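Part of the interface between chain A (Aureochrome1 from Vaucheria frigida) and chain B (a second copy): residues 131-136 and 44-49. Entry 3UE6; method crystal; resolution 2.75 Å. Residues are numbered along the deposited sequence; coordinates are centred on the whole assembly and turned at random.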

# COMPACT_ATOMS: atom_id res chain seq x y z
N GLY A 131 4.05 8.45 -4.35
CA GLY A 131 5.35 7.84 -4.22
C GLY A 131 5.68 7.48 -2.78
O GLY A 131 5.35 8.22 -1.84
N LEU A 132 6.32 6.34 -2.59
CA LEU A 132 6.76 5.91 -1.27
C LEU A 132 8.28 5.97 -1.21
O LEU A 132 8.96 5.44 -2.08
CB LEU A 132 6.25 4.50 -0.99
CG LEU A 132 4.76 4.33 -1.29
CD1 LEU A 132 4.33 2.87 -1.18
CD2 LEU A 132 3.93 5.22 -0.38
N ARG A 133 8.81 6.63 -0.18
CA ARG A 133 10.25 6.86 -0.09
C ARG A 133 10.87 6.10 1.07
O ARG A 133 10.20 5.79 2.05
CB ARG A 133 10.54 8.35 0.08
CG ARG A 133 10.04 9.20 -1.07
CD ARG A 133 9.86 10.64 -0.65
NE ARG A 133 9.20 11.43 -1.68
CZ ARG A 133 9.83 12.01 -2.70
NH1 ARG A 133 11.15 11.90 -2.82
NH2 ARG A 133 9.14 12.71 -3.59
N ASP A 134 12.16 5.78 0.93
CA ASP A 134 12.92 5.15 2.01
C ASP A 134 13.39 6.21 3.01
O ASP A 134 13.08 7.39 2.86
CB ASP A 134 14.11 4.36 1.44
CG ASP A 134 14.99 5.19 0.52
OD1 ASP A 134 15.12 6.40 0.75
OD2 ASP A 134 15.57 4.62 -0.43
N SER A 135 14.13 5.79 4.03
CA SER A 135 14.58 6.74 5.06
C SER A 135 15.48 7.81 4.45
O SER A 135 15.63 8.90 5.01
CB SER A 135 15.29 6.01 6.21
OG SER A 135 16.48 5.38 5.77
N LYS A 136 16.06 7.50 3.29
CA LYS A 136 16.96 8.41 2.59
C LYS A 136 16.26 9.17 1.45
O LYS A 136 16.91 9.73 0.58
CB LYS A 136 18.21 7.67 2.10
CG LYS A 136 19.12 7.19 3.24
CD LYS A 136 20.58 7.04 2.81
CE LYS A 136 20.86 5.68 2.17
NZ LYS A 136 20.08 5.43 0.92
N ALA B 44 8.76 6.21 8.40
CA ALA B 44 9.12 5.21 7.39
C ALA B 44 7.90 4.55 6.74
O ALA B 44 6.96 4.16 7.44
CB ALA B 44 10.04 4.16 7.99
N GLN B 45 7.94 4.41 5.42
CA GLN B 45 6.87 3.75 4.68
C GLN B 45 7.38 2.75 3.64
O GLN B 45 6.60 2.24 2.84
CB GLN B 45 5.97 4.78 3.98
CG GLN B 45 4.84 5.32 4.84
CD GLN B 45 3.78 6.04 4.02
OE1 GLN B 45 2.59 5.95 4.32
NE2 GLN B 45 4.20 6.75 2.98
N GLN B 46 8.68 2.48 3.65
CA GLN B 46 9.25 1.53 2.69
C GLN B 46 9.12 0.09 3.18
O GLN B 46 9.30 -0.85 2.41
CB GLN B 46 10.73 1.82 2.43
CG GLN B 46 11.65 1.34 3.53
CD GLN B 46 11.87 2.39 4.60
OE1 GLN B 46 10.98 3.19 4.90
NE2 GLN B 46 13.07 2.41 5.16
N ASN B 47 8.82 -0.07 4.46
CA ASN B 47 8.61 -1.39 5.04
C ASN B 47 7.13 -1.69 5.19
O ASN B 47 6.48 -1.23 6.13
CB ASN B 47 9.29 -1.50 6.41
CG ASN B 47 10.77 -1.19 6.35
OD1 ASN B 47 11.39 -1.29 5.30
ND2 ASN B 47 11.33 -0.80 7.48
N PHE B 48 6.58 -2.48 4.27
CA PHE B 48 5.17 -2.85 4.35
C PHE B 48 4.87 -4.18 3.67
O PHE B 48 5.60 -4.61 2.77
CB PHE B 48 4.29 -1.74 3.79
CG PHE B 48 4.48 -1.50 2.32
CD1 PHE B 48 3.63 -2.07 1.39
CD2 PHE B 48 5.51 -0.68 1.86
CE1 PHE B 48 3.80 -1.85 0.04
CE2 PHE B 48 5.68 -0.46 0.51
CZ PHE B 48 4.82 -1.04 -0.41
N VAL B 49 3.80 -4.83 4.10
CA VAL B 49 3.34 -6.04 3.44
C VAL B 49 1.84 -5.97 3.17
O VAL B 49 1.12 -5.19 3.80
CB VAL B 49 3.65 -7.32 4.26
CG1 VAL B 49 5.15 -7.49 4.43
CG2 VAL B 49 2.96 -7.28 5.60

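The contact between these two stretches of the Aureochrome1 dimer is one of packing without a hydrogen bond between them: it buries 280 Å², both sides summed, and centres on A:Leu132 and on B:Gln46, which lies along the neighbouring backbone. It illustrates a general point, that polar residues at a protein interface often contribute through shape and the carbon in their side chains as much as through their amide groups.

A:Leu132, in the last part of a strand, directs its CA-to-CB bond toward chain B and gives up more area to the other stretch than any of its neighbours. Its chi1 is m and its chi2 t, and the two methyl groups meet different partners. CD1 lies 4.0 Å from CE2 of B:Phe48, an apolar contact made obliquely to the ring, while CD2 lies 3.7 Å from NE2 of B:Gln45. A branched aliphatic side chain suits this buried position because it can touch an aromatic ring and an amide at once and has no polar group of its own to satisfy. B:Phe48, at the start of a strand, is likewise buried and points toward chain A. B:Gln45 reaches out with an m, t side chain; its OE1 is hydrogen-bonded elsewhere in the structure, while NE2 lies against the methyl group.

Beyond the strand, B:Gln46 takes over. Its CA-to-CB bond points toward chain A, and its p, m side chain carries the amide to the backbone of A:Arg133, A:Asp134 and A:Ser135. CD of B:Gln46 comes within 3.9 Å of CA of A:Asp134, and NE2 of B:Gln46 within 3.7 Å of N of A:Ser135; both nitrogens are donors, so this approach is simple contact. OE1 of B:Gln46 stands 3.9 Å from O of A:Arg133, again a pair with no hydrogen to share. A long, flexible side chain fits this place by following the course of the main chain.

The other chain A side chains play a smaller part. A:Arg133 points away from chain B, as expected from the alternation along a strand that turns A:Leu132 inward, and contributes chiefly its carbonyl. The CA-to-CB bond of A:Asp134 runs sideways but its carboxylate leads away, where OD1 accepts a weak hydrogen bond from N of A:Lys136 at 2.9 Å. This helps to tie the loop together locally while its backbone remains accessible to B:Gln46.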